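Local coordinates for putative ABC transporter amino acid-binding protein (Sinorhizobium meliloti, PDB 2Q88) that binds the compatible solute ectoine and, as the substrate-binding protein of an ABC transporter, probably delivers it for uptake in osmoprotection, at residues Gly13-Ile19 against Val51-Ser57; Ala100-Ala104 against Ser115-Ile119; Tyr92-Cys98 against Tyr201-Phe207. One frame throughout, in Å; residues are numbered along the deposited sequence.

Contact 1. Residues Gly13-Ile19 against Val51-Ser57; sequences GFARIAI and VADVVAS. With CD (cadmium ion), chain E.
A parallel pair of strands, with a cadmium site at its far end, brings Gly13-Ile19 alongside Val51-Ser57; Phe14, Arg16, Val55 and Ser57 share one face, while Ala15, Ile17, Val54 and Ala56 share the other. The backbone bonds alternate between the two strands and straighten along them. Asp53 N makes only a weak bond to Gly13 O, whereas Val55 N meets Ala15 O at 2.8 Å, and Ile19 N ends the series on Ser57 O with an N-H...O angle of 173°.

On the first face, CG2 of Val55 lies 3.6 Å from CD1 of Phe14. The Phe14 ring also borders its own strand neighbour: Arg16 CG sits at the ring edge, and the guanidinium beyond turns one face to Phe14 CE1. The two strands are the pair of a beta-alpha-beta crossover of the binding-protein fold: helix 37-48 lies in the connection between them and packs Phe46 against Ala15, Val51 and Val54. On that helix side Ile17 does the bridging. With CG1 between the backbone N and the carbonyl carbon (chi1 63°), the branch leans across to the other strand, where CG1 is 3.8 Å from Ala56 CB and CD1 is 3.8 Å from Val54 CB. Asp53 turns its carboxylate away from Phe14 to a salt bridge with Arg43 of the same helix.

Ser57 OG binds the cadmium ion at 2.5 Å; His73 NE2 is a further ligand. A water 2.4 Å from the metal also accepts a weak bond from Arg16 NH1.

Contact 2. Residues Ala100-Ala104 against Ser115-Ile119; sequences AEAFA and SYKDI
Phe103 and Tyr116 meet as a T-shaped aromatic pair that joins a strand of the mixed sheet (98-106) to the short helix 116-121 packed on it, within one lobe of the bilobal binding-protein fold. The edge of Phe103 is directed at the face of Tyr116, with ring planes at 89° and centroids 5.2 Å apart. The closest approach, Phe103 CE1 to Tyr116 CE2 at 3.6 Å, is displaced toward the rim of the tyrosine ring instead of its middle. With CG anti to the carbonyl carbon (chi1 -70°), the Tyr116 ring is carried toward the strand although its CB sets out neither toward the strand nor away from it.

Van der Waals contacts extend the pair. Ile119, one helical turn on, comes from the direction opposite to Phe103 and places CD1 3.6 Å from Phe103 CZ. Beyond the rings, Glu101 CB rests 3.9 Å from Tyr116 OH; the carboxylate leads on to Thr134 of the ectoine pocket, whose OG1 is hydrogen-bonded to OE2.

Polar interactions hold the parts in place from outside the interface. The Tyr116 hydroxyl is hydrogen-bonded to Ser171 OG on the neighbouring strand 169-173, which ties the ring to the sheet at its far end. Were Tyr116 an alanine, the Phe103 edge would probably lose the aromatic face it points at, and Ser171 OG its bond to the hydroxyl.

The helix start is fixed by a capping box: Asp118 N donates to Ser115 OG at 3.2 Å, and Ser115 N returns a weak bond to Asp118 OD2. Ser115 also borders the aromatic pair, its O lying in the plane of the Phe103 ring at its edge, 3.9 Å from CE2.

Contact 3. Residues Tyr92-Cys98 against Tyr201-Phe207; sequences YSQPILC and YCDGAAF
Asp203 reaches over to Leu97 with a side chain that can be followed atom by atom. Its CB lies 3.9 Å from Leu97 O. With chi1 at 90°, wide of the staggered +60°, CG runs beside the leucine, the two side chains pointing the same way, and stands 3.8 Å from Leu97 CB. At the tip the oxygens part: OD1 accepts the backbone N-H of Leu97 at 2.7 Å, nearly along its own C-O axis, and also lies 3.5 Å from Ile96 CB, whereas OD2 nears Leu97 CG only loosely. The backbone of the aspartate adds two more bonds, Asp203 N to Leu97 O and Ile96 N to Asp203 O, the latter donor standing above the carbonyl plane. Three hydrogen bonds thus fix this buried residue to Ile96 and Leu97.

To one side, Cys98 and Cys202 form a non-hydrogen-bonded antiparallel pair closed by a disulfide, SG to SG 2.0 Å with chi3 99°. To the other, Ser93 N donates to Ala205 O at 2.9 Å, and Ser93 OG gives its proton to Gln94 O while taking a weak bond from Ala205 N. A CB on Gly204 would collide with that hydroxyl. Tyr92, whose OH bonds to Leu80 O, has Gly204 O at its ring edge. Two chain segments crossing side by side in opposite senses between the lobes are consistent with the two-stranded hinge of bilobal solute-binding proteins.

The three contacts are spread along the bilobal fold, with ectoine near the middle. Contacts 1 and 2 lie on opposite sides of the chain's centre, their own centres 34 Å apart, while contact 3 lies between, its centre about 17 Å from that of contact 1 and 23 Å from that of contact 2. Contact 3 touches contact 2 where Glu101 OE2 approaches Tyr201 CE2 at 3.4 Å, and strands 98-106 and 201-202 are neighbours in one sheet; contact 2 is nested within the chain loop that contact 3 closes. The side chains of Glu101 and Asp203 each come within about 6 Å of ectoine, and that of Ile19 within about 10 Å.

Contact 1. Residues Gly13-Ile19 against Val51-Ser57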
loop_
_atom_site.group_PDB
_atom_site.type_symbol
_atom_site.label_atom_id
_atom_site.label_comp_id
_atom_site.label_asym_id
_atom_site.label_seq_id
_atom_site.Cartn_x
_atom_site.Cartn_y
_atom_site.Cartn_z
ATOM N N GLY A 13 0.618 19.443 17.093
ATOM C CA GLY A 13 -0.568 19.756 16.310
ATOM C C GLY A 13 -0.778 18.867 15.095
ATOM O O GLY A 13 -1.805 18.979 14.421
ATOM N N PHE A 14 0.203 18.012 14.795
ATOM C CA PHE A 14 0.152 17.144 13.606
ATOM C C PHE A 14 1.063 15.938 13.717
ATOM O O PHE A 14 2.054 15.967 14.450
ATOM C CB PHE A 14 0.490 17.926 12.311
ATOM C CG PHE A 14 1.885 18.503 12.283
ATOM C CD1 PHE A 14 2.949 17.767 11.762
ATOM C CD2 PHE A 14 2.133 19.782 12.775
ATOM C CE1 PHE A 14 4.247 18.288 11.740
ATOM C CE2 PHE A 14 3.420 20.321 12.753
ATOM C CZ PHE A 14 4.484 19.571 12.237
ATOM N N ALA A 15 0.709 14.888 12.970
ATOM C CA ALA A 15 1.569 13.732 12.735
ATOM C C ALA A 15 2.101 13.796 11.313
ATOM O O ALA A 15 1.382 14.186 10.395
ATOM C CB ALA A 15 0.776 12.428 12.932
ATOM N N ARG A 16 3.361 13.420 11.134
ATOM C CA ARG A 16 3.943 13.291 9.800
ATOM C C ARG A 16 3.706 11.871 9.305
ATOM O O ARG A 16 4.092 10.909 9.973
ATOM C CB ARG A 16 5.442 13.564 9.820
ATOM C CG ARG A 16 5.823 14.956 10.268
ATOM C CD ARG A 16 7.310 15.119 10.459
ATOM N NE ARG A 16 7.634 16.449 10.957
ATOM C CZ ARG A 16 7.848 17.498 10.182
ATOM N NH1 ARG A 16 7.774 17.374 8.856
ATOM N NH2 ARG A 16 8.137 18.679 10.728
ATOM N N ILE A 17 3.080 11.744 8.141
ATOM C CA ILE A 17 2.767 10.422 7.578
ATOM C C ILE A 17 3.463 10.228 6.230
ATOM O O ILE A 17 3.683 11.185 5.492
ATOM C CB ILE A 17 1.222 10.185 7.481
ATOM C CG1 ILE A 17 0.552 11.192 6.525
ATOM C CG2 ILE A 17 0.575 10.203 8.894
ATOM C CD1 ILE A 17 -0.968 11.009 6.304
ATOM N N ALA A 18 3.806 8.986 5.911
ATOM C CA ALA A 18 4.428 8.683 4.634
ATOM C C ALA A 18 3.386 8.042 3.735
ATOM O O ALA A 18 2.687 7.122 4.169
ATOM C CB ALA A 18 5.616 7.766 4.832
ATOM N N ILE A 19 3.277 8.551 2.500
ATOM C CA ILE A 19 2.355 8.036 1.477
ATOM C C ILE A 19 3.075 7.885 0.128
ATOM O O ILE A 19 4.198 8.351 -0.023
ATOM C CB ILE A 19 1.142 8.978 1.301
ATOM C CG1 ILE A 19 1.567 10.316 0.677
ATOM C CG2 ILE A 19 0.414 9.187 2.629
ATOM C CD1 ILE A 19 0.399 11.100 0.077
ATOM N N VAL A 51 -4.782 14.896 17.873
ATOM C CA VAL A 51 -3.771 15.403 16.934
ATOM C C VAL A 51 -4.537 15.951 15.739
ATOM O O VAL A 51 -5.069 15.176 14.945
ATOM C CB VAL A 51 -2.786 14.294 16.484
ATOM C CG1 VAL A 51 -1.791 14.820 15.460
ATOM C CG2 VAL A 51 -2.052 13.678 17.684
ATOM N N ALA A 52 -4.573 17.279 15.621
ATOM C CA ALA A 52 -5.507 18.009 14.744
ATOM C C ALA A 52 -5.332 17.832 13.225
ATOM O O ALA A 52 -6.282 18.041 12.460
ATOM C CB ALA A 52 -5.483 19.500 15.094
ATOM N N ASP A 53 -4.125 17.480 12.786
ATOM C CA ASP A 53 -3.843 17.354 11.353
ATOM C C ASP A 53 -2.844 16.244 11.076
ATOM O O ASP A 53 -2.166 15.769 11.989
ATOM C CB ASP A 53 -3.290 18.674 10.803
ATOM C CG ASP A 53 -3.736 18.953 9.366
ATOM O OD1 ASP A 53 -4.097 18.003 8.631
ATOM O OD2 ASP A 53 -3.777 20.111 8.890
ATOM N N VAL A 54 -2.778 15.831 9.811
ATOM C CA VAL A 54 -1.701 14.975 9.318
ATOM C C VAL A 54 -0.943 15.755 8.245
ATOM O O VAL A 54 -1.535 16.560 7.520
ATOM C CB VAL A 54 -2.195 13.585 8.794
ATOM C CG1 VAL A 54 -2.671 12.705 9.952
ATOM C CG2 VAL A 54 -3.304 13.720 7.731
ATOM N N VAL A 55 0.370 15.566 8.194
ATOM C CA VAL A 55 1.220 16.222 7.204
ATOM C C VAL A 55 1.885 15.111 6.389
ATOM O O VAL A 55 2.682 14.342 6.928
ATOM C CB VAL A 55 2.254 17.162 7.885
ATOM C CG1 VAL A 55 3.334 17.619 6.904
ATOM C CG2 VAL A 55 1.547 18.389 8.491
ATOM N N ALA A 56 1.524 15.005 5.109
ATOM C CA ALA A 56 1.973 13.882 4.276
ATOM C C ALA A 56 3.213 14.169 3.428
ATOM O O ALA A 56 3.340 15.243 2.818
ATOM C CB ALA A 56 0.844 13.373 3.405
ATOM N N SER A 57 4.126 13.199 3.416
ATOM C CA SER A 57 5.323 13.208 2.574
ATOM C C SER A 57 5.186 12.066 1.557
ATOM O O SER A 57 4.856 10.946 1.948
ATOM C CB SER A 57 6.572 12.954 3.430
ATOM O OG SER A 57 6.930 14.081 4.247
HETATM CD CD CD E . 9.311 14.169 5.163
HETATM O O HOH W 1 8.375 15.685 6.701
#

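Contact 2. Residues Ala100-Ala104 against Ser115-Ile119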
loop_
_atom_site.group_PDB
_atom_site.type_symbol
_atom_site.label_atom_id
_atom_site.label_comp_id
_atom_site.label_asym_id
_atom_site.label_seq_id
_atom_site.Cartn_x
_atom_site.Cartn_y
_atom_site.Cartn_z
ATOM N N ALA A 100 -5.882 -7.873 -3.260
ATOM C CA ALA A 100 -5.151 -8.830 -4.071
ATOM C C ALA A 100 -4.264 -8.055 -5.054
ATOM O O ALA A 100 -4.372 -6.833 -5.159
ATOM C CB ALA A 100 -6.134 -9.702 -4.813
ATOM N N GLU A 101 -3.404 -8.771 -5.781
ATOM C CA GLU A 101 -2.507 -8.161 -6.757
ATOM C C GLU A 101 -3.084 -8.324 -8.157
ATOM O O GLU A 101 -3.782 -9.307 -8.438
ATOM C CB GLU A 101 -1.103 -8.797 -6.702
ATOM C CG GLU A 101 -0.432 -8.789 -5.331
ATOM C CD GLU A 101 0.222 -7.452 -5.015
ATOM O OE1 GLU A 101 -0.250 -6.419 -5.542
ATOM O OE2 GLU A 101 1.219 -7.430 -4.265
ATOM N N ALA A 102 -2.792 -7.362 -9.027
ATOM C CA ALA A 102 -3.273 -7.387 -10.406
ATOM C C ALA A 102 -2.151 -7.108 -11.412
ATOM O O ALA A 102 -1.073 -6.656 -11.033
ATOM C CB ALA A 102 -4.424 -6.399 -10.594
ATOM N N PHE A 103 -2.418 -7.408 -12.687
ATOM C CA PHE A 103 -1.557 -7.039 -13.811
ATOM C C PHE A 103 -2.315 -6.127 -14.759
ATOM O O PHE A 103 -3.496 -6.374 -15.044
ATOM C CB PHE A 103 -1.204 -8.260 -14.658
ATOM C CG PHE A 103 -0.222 -9.208 -14.036
ATOM C CD1 PHE A 103 0.594 -8.837 -12.982
ATOM C CD2 PHE A 103 -0.070 -10.482 -14.586
ATOM C CE1 PHE A 103 1.533 -9.758 -12.442
ATOM C CE2 PHE A 103 0.847 -11.379 -14.067
ATOM C CZ PHE A 103 1.643 -11.018 -12.989
ATOM N N ALA A 104 -1.619 -5.113 -15.268
ATOM C CA ALA A 104 -2.044 -4.362 -16.442
ATOM C C ALA A 104 -1.199 -4.895 -17.599
ATOM O O ALA A 104 0.026 -4.949 -17.507
ATOM C CB ALA A 104 -1.804 -2.876 -16.236
ATOM N N SER A 115 0.492 -15.264 -14.118
ATOM C CA SER A 115 1.130 -15.443 -12.819
ATOM C C SER A 115 2.539 -14.868 -12.874
ATOM O O SER A 115 3.056 -14.613 -13.958
ATOM C CB SER A 115 1.191 -16.937 -12.455
ATOM O OG SER A 115 2.105 -17.641 -13.284
ATOM N N TYR A 116 3.170 -14.670 -11.714
ATOM C CA TYR A 116 4.542 -14.168 -11.712
ATOM C C TYR A 116 5.508 -15.200 -12.278
ATOM O O TYR A 116 6.556 -14.840 -12.819
ATOM C CB TYR A 116 4.978 -13.719 -10.321
ATOM C CG TYR A 116 4.288 -12.463 -9.859
ATOM C CD1 TYR A 116 3.220 -12.527 -8.965
ATOM C CD2 TYR A 116 4.693 -11.207 -10.319
ATOM C CE1 TYR A 116 2.577 -11.363 -8.516
ATOM C CE2 TYR A 116 4.048 -10.022 -9.873
ATOM C CZ TYR A 116 2.981 -10.117 -8.980
ATOM O OH TYR A 116 2.313 -8.976 -8.526
ATOM N N LYS A 117 5.135 -16.474 -12.164
ATOM C CA LYS A 117 5.897 -17.576 -12.764
ATOM C C LYS A 117 5.924 -17.473 -14.285
ATOM O O LYS A 117 6.945 -17.727 -14.908
ATOM C CB LYS A 117 5.308 -18.919 -12.341
ATOM C CG LYS A 117 6.182 -20.120 -12.668
ATOM C CD LYS A 117 5.587 -21.383 -12.079
ATOM C CE LYS A 117 4.488 -21.931 -12.967
ATOM N NZ LYS A 117 5.015 -22.375 -14.282
ATOM N N ASP A 118 4.798 -17.086 -14.875
ATOM C CA ASP A 118 4.699 -16.935 -16.325
ATOM C C ASP A 118 5.709 -15.916 -16.838
ATOM O O ASP A 118 6.280 -16.078 -17.917
ATOM C CB ASP A 118 3.286 -16.514 -16.707
ATOM C CG ASP A 118 2.291 -17.653 -16.624
ATOM O OD1 ASP A 118 2.720 -18.824 -16.637
ATOM O OD2 ASP A 118 1.059 -17.480 -16.546
ATOM N N ILE A 119 5.937 -14.874 -16.042
ATOM C CA ILE A 119 6.901 -13.838 -16.379
ATOM C C ILE A 119 8.315 -14.370 -16.250
ATOM O O ILE A 119 9.162 -14.090 -17.098
ATOM C CB ILE A 119 6.721 -12.595 -15.474
ATOM C CG1 ILE A 119 5.282 -12.063 -15.558
ATOM C CG2 ILE A 119 7.713 -11.486 -15.878
ATOM C CD1 ILE A 119 4.956 -11.070 -14.456
#

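Contact 3. Residues Tyr92-Cys98 against Tyr201-Phe207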
loop_
_atom_site.group_PDB
_atom_site.type_symbol
_atom_site.label_atom_id
_atom_site.label_comp_id
_atom_site.label_asym_id
_atom_site.label_seq_id
_atom_site.Cartn_x
_atom_site.Cartn_y
_atom_site.Cartn_z
ATOM N N TYR A 92 3.292 -2.413 13.652
ATOM C CA TYR A 92 2.068 -2.285 12.873
ATOM C C TYR A 92 0.839 -2.204 13.756
ATOM O O TYR A 92 0.776 -2.832 14.818
ATOM C CB TYR A 92 1.897 -3.506 11.967
ATOM C CG TYR A 92 2.475 -3.384 10.570
ATOM C CD1 TYR A 92 1.927 -2.503 9.640
ATOM C CD2 TYR A 92 3.522 -4.204 10.165
ATOM C CE1 TYR A 92 2.443 -2.413 8.340
ATOM C CE2 TYR A 92 4.051 -4.124 8.875
ATOM C CZ TYR A 92 3.515 -3.226 7.980
ATOM O OH TYR A 92 4.032 -3.156 6.711
ATOM N N SER A 93 -0.148 -1.442 13.299
ATOM C CA SER A 93 -1.483 -1.514 13.851
ATOM C C SER A 93 -2.132 -2.815 13.400
ATOM O O SER A 93 -1.537 -3.588 12.666
ATOM C CB SER A 93 -2.327 -0.359 13.311
ATOM O OG SER A 93 -2.635 -0.591 11.945
ATOM N N GLN A 94 -3.370 -3.035 13.829
ATOM C CA GLN A 94 -4.202 -4.123 13.312
ATOM C C GLN A 94 -4.570 -3.833 11.840
ATOM O O GLN A 94 -4.357 -2.712 11.382
ATOM C CB GLN A 94 -5.438 -4.277 14.213
ATOM C CG GLN A 94 -5.108 -4.882 15.603
ATOM C CD GLN A 94 -4.486 -6.276 15.529
ATOM O OE1 GLN A 94 -4.838 -7.087 14.666
ATOM N NE2 GLN A 94 -3.564 -6.556 16.442
ATOM N N PRO A 95 -5.064 -4.824 11.093
ATOM C CA PRO A 95 -5.283 -4.666 9.655
ATOM C C PRO A 95 -6.314 -3.611 9.294
ATOM O O PRO A 95 -7.279 -3.397 10.027
ATOM C CB PRO A 95 -5.769 -6.045 9.199
ATOM C CG PRO A 95 -5.465 -6.981 10.304
ATOM C CD PRO A 95 -5.447 -6.167 11.560
ATOM N N ILE A 96 -6.092 -2.954 8.159
ATOM C CA ILE A 96 -6.974 -1.888 7.690
ATOM C C ILE A 96 -7.412 -2.102 6.247
ATOM O O ILE A 96 -8.607 -2.302 5.987
ATOM C CB ILE A 96 -6.296 -0.490 7.854
ATOM C CG1 ILE A 96 -5.990 -0.216 9.332
ATOM C CG2 ILE A 96 -7.205 0.606 7.278
ATOM C CD1 ILE A 96 -5.156 1.034 9.619
ATOM N N LEU A 97 -6.456 -2.041 5.315
ATOM C CA LEU A 97 -6.743 -2.133 3.872
ATOM C C LEU A 97 -6.223 -3.427 3.261
ATOM O O LEU A 97 -5.016 -3.677 3.235
ATOM C CB LEU A 97 -6.145 -0.953 3.112
ATOM C CG LEU A 97 -6.484 0.467 3.588
ATOM C CD1 LEU A 97 -5.921 1.464 2.589
ATOM C CD2 LEU A 97 -7.993 0.656 3.690
ATOM N N CYS A 98 -7.148 -4.231 2.761
ATOM C CA CYS A 98 -6.840 -5.539 2.190
ATOM C C CYS A 98 -7.015 -5.515 0.680
ATOM O O CYS A 98 -7.941 -4.891 0.181
ATOM C CB CYS A 98 -7.765 -6.593 2.803
ATOM S SG CYS A 98 -7.530 -6.795 4.579
ATOM N N TYR A 201 -3.016 -9.541 0.492
ATOM C CA TYR A 201 -2.310 -8.817 1.532
ATOM C C TYR A 201 -3.282 -7.886 2.244
ATOM O O TYR A 201 -4.310 -7.519 1.676
ATOM C CB TYR A 201 -1.213 -7.948 0.914
ATOM C CG TYR A 201 -0.004 -8.675 0.382
ATOM C CD1 TYR A 201 0.922 -9.259 1.249
ATOM C CD2 TYR A 201 0.231 -8.760 -0.987
ATOM C CE1 TYR A 201 2.037 -9.924 0.764
ATOM C CE2 TYR A 201 1.352 -9.426 -1.486
ATOM C CZ TYR A 201 2.247 -10.002 -0.599
ATOM O OH TYR A 201 3.349 -10.671 -1.071
ATOM N N CYS A 202 -2.943 -7.524 3.481
ATOM C CA CYS A 202 -3.567 -6.398 4.181
ATOM C C CYS A 202 -2.496 -5.487 4.749
ATOM O O CYS A 202 -1.433 -5.946 5.166
ATOM C CB CYS A 202 -4.447 -6.861 5.346
ATOM S SG CYS A 202 -5.848 -7.910 4.934
ATOM N N ASP A 203 -2.783 -4.194 4.790
ATOM C CA ASP A 203 -1.882 -3.250 5.422
ATOM C C ASP A 203 -2.294 -2.918 6.870
ATOM O O ASP A 203 -3.246 -3.476 7.412
ATOM C CB ASP A 203 -1.767 -1.971 4.573
ATOM C CG ASP A 203 -2.793 -0.908 4.940
ATOM O OD1 ASP A 203 -3.875 -1.252 5.467
ATOM O OD2 ASP A 203 -2.591 0.313 4.755
ATOM N N GLY A 204 -1.530 -2.038 7.492
ATOM C CA GLY A 204 -1.947 -1.347 8.703
ATOM C C GLY A 204 -1.078 -0.111 8.719
ATOM O O GLY A 204 -0.169 0.005 7.893
ATOM N N ALA A 205 -1.331 0.808 9.644
ATOM C CA ALA A 205 -0.391 1.897 9.856
ATOM C C ALA A 205 0.872 1.326 10.521
ATOM O O ALA A 205 0.769 0.479 11.400
ATOM C CB ALA A 205 -1.017 2.984 10.719
ATOM N N ALA A 206 2.051 1.769 10.088
ATOM C CA ALA A 206 3.303 1.307 10.699
ATOM C C ALA A 206 3.950 2.416 11.521
ATOM O O ALA A 206 4.080 3.543 11.044
ATOM C CB ALA A 206 4.265 0.829 9.646
ATOM N N PHE A 207 4.380 2.070 12.734
ATOM C CA PHE A 207 5.035 3.009 13.635
ATOM C C PHE A 207 6.427 2.514 13.964
ATOM O O PHE A 207 6.717 1.332 13.815
ATOM C CB PHE A 207 4.222 3.162 14.924
ATOM C CG PHE A 207 2.800 3.574 14.688
ATOM C CD1 PHE A 207 1.810 2.613 14.470
ATOM C CD2 PHE A 207 2.447 4.917 14.676
ATOM C CE1 PHE A 207 0.483 2.994 14.238
ATOM C CE2 PHE A 207 1.127 5.299 14.449
ATOM C CZ PHE A 207 0.148 4.333 14.225
#